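Local coordinates for protein porin (PDB 3PRN) that forms, as a homotrimer, channels in the bacterial outer membrane that let small hydrophilic solutes, up to about 0.6 kDa, diffuse through passively, at residues A[11-15]-A[16-20]; A[136-140]-A[141-145]. The protein carries 1 engineered substitution. One frame throughout, in Å; residues are numbered along the deposited sequence.

Contact 1 (A[11-15]-A[16-20]); sequences GLQYV and EDRGV
Where the first strand of the porin barrel, 2-15, runs out into the loop that leads to strand 25-39, Arg18 folds back over Val15 to grip Gln13. A turn about the Arg18 CG-CD bond (chi3 -87°) swings the guanidinium back along the strand. Both end nitrogens then close on a single oxygen: NH2 lies 3.0 Å from Gln13 OE1 and meets it on a lone pair, while NH1, 3.1 Å from the same OE1, arrives nearly along the C=O axis. Amide and guanidinium are almost coplanar, 23° apart, and Val15 CG2 sits over one face of the guanidinium, 3.6 Å from Arg18 NH2. In this 16-stranded porin barrel the contact thus ties the loop 16-20 to the end of strand 2-15. The amide is held from its other branch as well, since Gln13 NE2 donates to Glu103, which fixes its rotation; the side chain lies about 4 Å from a bound magnesium ion. On Tyr14 the geometry differs. Glu16 N stands 3.7 Å above one face of the Tyr14 ring, toward its rim, and Glu16 runs alongside, its CG 3.5 Å from Tyr14 OH. The carboxylate goes on to Thr279 through OE1, whereas the Tyr14 side chain comes within about 4 Å of a bound detergent molecule. In the loop backbone, Arg18 N is hydrogen-bonded to Asp24 OD1.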
ATOM      1  N   GLY A  11      18.848 -13.644   3.998  1.00 20.96           N
ATOM      2  CA  GLY A  11      20.113 -14.358   4.161  1.00 20.91           C
ATOM      3  C   GLY A  11      20.870 -13.648   5.312  1.00 22.23           C
ATOM      4  O   GLY A  11      20.273 -12.907   6.105  1.00 21.12           O
ATOM      5  N   LEU A  12      22.162 -13.893   5.343  1.00 21.55           N
ATOM      6  CA  LEU A  12      23.033 -13.377   6.379  1.00 22.71           C
ATOM      7  C   LEU A  12      23.953 -12.319   5.745  1.00 22.86           C
ATOM      8  O   LEU A  12      24.442 -12.515   4.631  1.00 22.68           O
ATOM      9  CB  LEU A  12      23.918 -14.514   6.944  1.00 23.84           C
ATOM     10  CG  LEU A  12      23.134 -15.611   7.673  1.00 26.76           C
ATOM     11  CD1 LEU A  12      24.044 -16.824   7.897  1.00 29.09           C
ATOM     12  CD2 LEU A  12      22.586 -15.099   8.993  1.00 28.84           C
ATOM     13  N   GLN A  13      24.109 -11.236   6.477  1.00 23.47           N
ATOM     14  CA  GLN A  13      24.942 -10.122   6.043  1.00 24.55           C
ATOM     15  C   GLN A  13      25.929  -9.804   7.189  1.00 24.99           C
ATOM     16  O   GLN A  13      25.509  -9.474   8.284  1.00 23.44           O
ATOM     17  CB  GLN A  13      24.082  -8.899   5.773  1.00 26.08           C
ATOM     18  CG  GLN A  13      24.876  -7.712   5.214  1.00 30.38           C
ATOM     19  CD  GLN A  13      24.161  -6.410   5.548  1.00 33.91           C
ATOM     20  OE1 GLN A  13      24.319  -5.888   6.640  1.00 32.66           O
ATOM     21  NE2 GLN A  13      23.272  -5.895   4.673  1.00 35.22           N
ATOM     22  N   TYR A  14      27.208  -9.936   6.836  1.00 26.31           N
ATOM     23  CA  TYR A  14      28.289  -9.735   7.813  1.00 27.15           C
ATOM     24  C   TYR A  14      29.132  -8.529   7.415  1.00 29.01           C
ATOM     25  O   TYR A  14      29.552  -8.375   6.267  1.00 27.22           O
ATOM     26  CB  TYR A  14      29.143 -10.998   7.899  1.00 28.73           C
ATOM     27  CG  TYR A  14      30.462 -10.829   8.640  1.00 33.97           C
ATOM     28  CD1 TYR A  14      30.531 -10.937  10.016  1.00 35.62           C
ATOM     29  CD2 TYR A  14      31.623 -10.533   7.933  1.00 36.18           C
ATOM     30  CE1 TYR A  14      31.740 -10.794  10.689  1.00 38.75           C
ATOM     31  CE2 TYR A  14      32.844 -10.386   8.580  1.00 39.43           C
ATOM     32  CZ  TYR A  14      32.893 -10.539   9.960  1.00 40.68           C
ATOM     33  OH  TYR A  14      34.105 -10.365  10.604  1.00 43.64           O
ATOM     34  N   VAL A  15      29.355  -7.682   8.415  1.00 29.56           N
ATOM     35  CA  VAL A  15      30.157  -6.481   8.276  1.00 33.16           C
ATOM     36  C   VAL A  15      31.175  -6.496   9.447  1.00 34.94           C
ATOM     37  O   VAL A  15      30.724  -6.428  10.594  1.00 34.16           O
ATOM     38  CB  VAL A  15      29.366  -5.182   8.390  1.00 33.39           C
ATOM     39  CG1 VAL A  15      30.399  -4.040   8.385  1.00 34.33           C
ATOM     40  CG2 VAL A  15      28.396  -5.059   7.225  1.00 32.60           C
ATOM     41  N   GLU A  16      32.424  -6.749   9.101  1.00 36.63           N
ATOM     42  CA  GLU A  16      33.452  -6.856  10.148  1.00 39.98           C
ATOM     43  C   GLU A  16      33.464  -5.598  11.023  1.00 40.32           C
ATOM     44  O   GLU A  16      33.435  -4.490  10.484  1.00 40.26           O
ATOM     45  CB  GLU A  16      34.817  -7.073   9.533  1.00 45.53           C
ATOM     46  CG  GLU A  16      35.867  -7.334  10.633  1.00 52.19           C
ATOM     47  CD  GLU A  16      37.199  -7.739  10.002  1.00 56.66           C
ATOM     48  OE1 GLU A  16      37.553  -7.148   8.933  1.00 59.63           O
ATOM     49  OE2 GLU A  16      37.862  -8.622  10.586  1.00 58.09           O
ATOM     50  N   ASP A  17      33.422  -5.810  12.343  1.00 41.55           N
ATOM     51  CA  ASP A  17      33.410  -4.727  13.319  1.00 43.19           C
ATOM     52  C   ASP A  17      32.468  -3.598  12.958  1.00 43.26           C
ATOM     53  O   ASP A  17      32.848  -2.425  12.832  1.00 43.86           O
ATOM     54  CB  ASP A  17      34.811  -4.174  13.585  1.00 47.70           C
ATOM     55  CG  ASP A  17      35.802  -5.209  14.066  1.00 52.88           C
ATOM     56  OD1 ASP A  17      35.477  -6.182  14.813  1.00 54.07           O
ATOM     57  OD2 ASP A  17      37.002  -5.059  13.662  1.00 55.63           O
ATOM     58  N   ARG A  18      31.181  -3.936  12.830  1.00 43.74           N
ATOM     59  CA  ARG A  18      30.138  -3.000  12.457  1.00 43.59           C
ATOM     60  C   ARG A  18      29.984  -1.805  13.370  1.00 44.74           C
ATOM     61  O   ARG A  18      29.550  -0.725  12.928  1.00 44.78           O
ATOM     62  CB  ARG A  18      28.824  -3.802  12.448  1.00 40.87           C
ATOM     63  CG  ARG A  18      27.744  -3.274  11.552  1.00 37.92           C
ATOM     64  CD  ARG A  18      26.468  -4.066  11.788  1.00 35.35           C
ATOM     65  NE  ARG A  18      26.380  -5.273  10.972  1.00 33.76           N
ATOM     66  CZ  ARG A  18      25.844  -5.360   9.749  1.00 31.68           C
ATOM     67  NH1 ARG A  18      25.371  -4.289   9.130  1.00 30.34           N
ATOM     68  NH2 ARG A  18      25.789  -6.541   9.129  1.00 28.14           N
ATOM     69  N   GLY A  19      30.263  -1.933  14.672  1.00 45.03           N
ATOM     70  CA  GLY A  19      30.036  -0.735  15.536  1.00 45.44           C
ATOM     71  C   GLY A  19      30.003  -1.220  16.975  1.00 45.77           C
ATOM     72  O   GLY A  19      29.711  -2.406  17.242  1.00 45.89           O
ATOM     73  N   VAL A  20      30.318  -0.319  17.904  1.00 45.64           N
ATOM     74  CA  VAL A  20      30.337  -0.700  19.330  1.00 45.54           C
ATOM     75  C   VAL A  20      28.969  -1.183  19.804  1.00 44.08           C
ATOM     76  O   VAL A  20      27.987  -0.463  19.636  1.00 44.25           O
ATOM     77  CB  VAL A  20      30.810   0.492  20.191  1.00 49.53           C
ATOM     78  CG1 VAL A  20      32.337   0.603  20.169  1.00 50.41           C
ATOM     79  CG2 VAL A  20      30.202   1.805  19.670  1.00 51.52           C
TER

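Contact 2 (A[136-140]-A[141-145]); sequences TYSIS and GVNLY
Asn143 and Ser138 face each other across a tight hairpin, and the Asn143 side chain shows how one amide can serve two strands. From CB, on the sheet face it shares with Thr136, Ser138 and Tyr145, the chain turns with CG anti to its own carbonyl carbon (chi1 -63°). CG thereby comes 4.0 Å from Ser138 OG, and the two branches part. OD1 takes the hydroxyl of Ser138, whose OG donates from 2.9 Å in the plane of the amide carbonyl and whose CB lies 3.5 Å from the same OD1. At the other tip, ND2 donates to Asp169 on strand 163-171, a carboxylate that also receives the Tyr145 hydroxyl. With an alanine in place of Asn143, the Ser138 hydroxyl is likely to lose its acceptor and Asp169 the donor that ND2 supplies. Further along this face, Thr136 CG2 packs 3.8 Å from Tyr145 CD2, approaching the ring obliquely. The backbones pair beneath: Tyr137 and Leu144 form a hydrogen-bonded pair, with Leu144 N 2.9 Å from Tyr137 O. On the reverse face Tyr137 CB stands 4.3 Å from Leu144 CB. Nearer the turn, Ile139 N donates to Val142 O, 3.1 Å away. Ser140 and Gly141 make the reversal, and a side chain at Gly141 would run into the carbonyl of Ser140. The segments 136-138 and 142-145 run antiparallel at 174°, and strands 131-138 and 142-150 thus make a β-hairpin with a short turn, probably periplasmic, as in other 16-stranded porins.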
ATOM      1  N   THR A 136      14.054   6.787 -24.009  1.00 29.72           N
ATOM      2  CA  THR A 136      14.900   5.709 -24.430  1.00 32.55           C
ATOM      3  C   THR A 136      14.486   5.250 -25.859  1.00 35.94           C
ATOM      4  O   THR A 136      13.321   5.276 -26.258  1.00 33.27           O
ATOM      5  CB  THR A 136      14.914   4.465 -23.536  1.00 31.93           C
ATOM      6  OG1 THR A 136      13.602   3.870 -23.595  1.00 33.83           O
ATOM      7  CG2 THR A 136      15.119   4.867 -22.076  1.00 32.46           C
ATOM      8  N   TYR A 137      15.530   4.855 -26.583  1.00 38.28           N
ATOM      9  CA  TYR A 137      15.381   4.413 -27.949  1.00 42.78           C
ATOM     10  C   TYR A 137      16.251   3.163 -28.133  1.00 45.10           C
ATOM     11  O   TYR A 137      17.481   3.219 -28.021  1.00 45.11           O
ATOM     12  CB  TYR A 137      15.739   5.556 -28.911  1.00 43.68           C
ATOM     13  CG  TYR A 137      15.508   5.123 -30.360  1.00 51.50           C
ATOM     14  CD1 TYR A 137      14.429   4.284 -30.664  1.00 53.84           C
ATOM     15  CD2 TYR A 137      16.370   5.546 -31.375  1.00 54.13           C
ATOM     16  CE1 TYR A 137      14.211   3.870 -31.981  1.00 57.40           C
ATOM     17  CE2 TYR A 137      16.153   5.131 -32.695  1.00 57.46           C
ATOM     18  CZ  TYR A 137      15.073   4.293 -32.997  1.00 59.49           C
ATOM     19  OH  TYR A 137      14.862   3.890 -34.277  1.00 62.02           O
ATOM     20  N   SER A 138      15.565   2.052 -28.374  1.00 48.16           N
ATOM     21  CA  SER A 138      16.207   0.739 -28.594  1.00 52.59           C
ATOM     22  C   SER A 138      16.082   0.360 -30.093  1.00 55.19           C
ATOM     23  O   SER A 138      14.997  -0.034 -30.551  1.00 55.47           O
ATOM     24  CB  SER A 138      15.530  -0.337 -27.742  1.00 54.06           C
ATOM     25  OG  SER A 138      15.775  -0.095 -26.364  1.00 55.92           O
ATOM     26  N   ILE A 139      17.192   0.528 -30.796  1.00 56.89           N
ATOM     27  CA  ILE A 139      17.308   0.355 -32.254  1.00 60.11           C
ATOM     28  C   ILE A 139      18.257  -0.760 -32.661  1.00 60.42           C
ATOM     29  O   ILE A 139      19.303  -0.606 -33.349  1.00 61.66           O
ATOM     30  CB  ILE A 139      17.600   1.745 -32.887  1.00 63.04           C
ATOM     31  CG1 ILE A 139      18.379   1.656 -34.204  1.00 64.04           C
ATOM     32  CG2 ILE A 139      18.404   2.659 -31.960  1.00 64.06           C
ATOM     33  CD1 ILE A 139      19.728   2.376 -34.169  1.00 63.58           C
ATOM     34  N   SER A 140      17.927  -1.999 -32.242  1.00 60.93           N
ATOM     35  CA  SER A 140      18.606  -3.247 -32.494  1.00 60.49           C
ATOM     36  C   SER A 140      20.097  -3.290 -32.158  1.00 59.91           C
ATOM     37  O   SER A 140      20.992  -2.842 -32.911  1.00 60.36           O
ATOM     38  CB  SER A 140      18.396  -3.783 -33.929  1.00 62.14           C
ATOM     39  OG  SER A 140      18.795  -5.140 -34.058  1.00 62.22           O
ATOM     40  N   GLY A 141      20.385  -3.899 -30.981  1.00 58.83           N
ATOM     41  CA  GLY A 141      21.786  -3.977 -30.538  1.00 56.30           C
ATOM     42  C   GLY A 141      22.181  -2.653 -29.847  1.00 54.51           C
ATOM     43  O   GLY A 141      22.989  -2.687 -28.929  1.00 54.55           O
ATOM     44  N   VAL A 142      21.646  -1.545 -30.314  1.00 52.78           N
ATOM     45  CA  VAL A 142      21.898  -0.228 -29.756  1.00 50.42           C
ATOM     46  C   VAL A 142      20.781   0.240 -28.816  1.00 48.52           C
ATOM     47  O   VAL A 142      19.574  -0.087 -28.932  1.00 48.76           O
ATOM     48  CB  VAL A 142      22.146   0.824 -30.841  1.00 51.65           C
ATOM     49  CG1 VAL A 142      22.574   2.172 -30.295  1.00 52.22           C
ATOM     50  CG2 VAL A 142      23.213   0.315 -31.808  1.00 54.01           C
ATOM     51  N   ASN A 143      21.213   0.864 -27.710  1.00 46.04           N
ATOM     52  CA  ASN A 143      20.297   1.473 -26.768  1.00 41.67           C
ATOM     53  C   ASN A 143      20.820   2.895 -26.510  1.00 40.09           C
ATOM     54  O   ASN A 143      21.991   3.048 -26.200  1.00 38.86           O
ATOM     55  CB  ASN A 143      20.193   0.721 -25.467  1.00 41.79           C
ATOM     56  CG  ASN A 143      19.654  -0.676 -25.601  1.00 44.37           C
ATOM     57  OD1 ASN A 143      18.499  -0.890 -25.978  1.00 45.08           O
ATOM     58  ND2 ASN A 143      20.475  -1.670 -25.253  1.00 44.74           N
ATOM     59  N   LEU A 144      19.946   3.879 -26.600  1.00 37.99           N
ATOM     60  CA  LEU A 144      20.232   5.241 -26.263  1.00 35.79           C
ATOM     61  C   LEU A 144      19.377   5.601 -25.015  1.00 34.61           C
ATOM     62  O   LEU A 144      18.172   5.289 -25.061  1.00 33.48           O
ATOM     63  CB  LEU A 144      19.694   6.201 -27.328  1.00 40.08           C
ATOM     64  CG  LEU A 144      20.653   6.742 -28.363  1.00 45.02           C
ATOM     65  CD1 LEU A 144      21.738   7.537 -27.630  1.00 45.51           C
ATOM     66  CD2 LEU A 144      21.183   5.575 -29.186  1.00 45.55           C
ATOM     67  N   TYR A 145      19.901   6.406 -24.133  1.00 32.42           N
ATOM     68  CA  TYR A 145      19.154   6.866 -22.975  1.00 30.84           C
ATOM     69  C   TYR A 145      19.395   8.340 -22.721  1.00 30.85           C
ATOM     70  O   TYR A 145      20.550   8.774 -22.695  1.00 30.34           O
ATOM     71  CB  TYR A 145      19.518   6.138 -21.696  1.00 30.91           C
ATOM     72  CG  TYR A 145      19.683   4.656 -21.752  1.00 29.27           C
ATOM     73  CD1 TYR A 145      20.828   4.126 -22.333  1.00 30.24           C
ATOM     74  CD2 TYR A 145      18.711   3.774 -21.282  1.00 31.15           C
ATOM     75  CE1 TYR A 145      20.995   2.759 -22.411  1.00 32.17           C
ATOM     76  CE2 TYR A 145      18.865   2.383 -21.361  1.00 30.82           C
ATOM     77  CZ  TYR A 145      20.017   1.906 -21.918  1.00 33.05           C
ATOM     78  OH  TYR A 145      20.286   0.543 -22.000  1.00 36.49           O
TER

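Both contacts are surface contacts at ends of strands in the same closed barrel, yet they share no strand; their nearest atoms are about 28 Å apart, and they lie on opposite sides of the chain's centre. Contact 1 ties a strand end to the loop that follows, and does so by side chains, with a charged guanidinium bound to a neutral amide. Contact 2 joins two neighbouring strands round a short turn, where backbone hydrogen bonds set the register and a neutral hydroxyl-amide bond adds to them. In each case an amide is shared with an acidic residue outside the segments, Glu103 for 11-15 and Asp169 for 141-145.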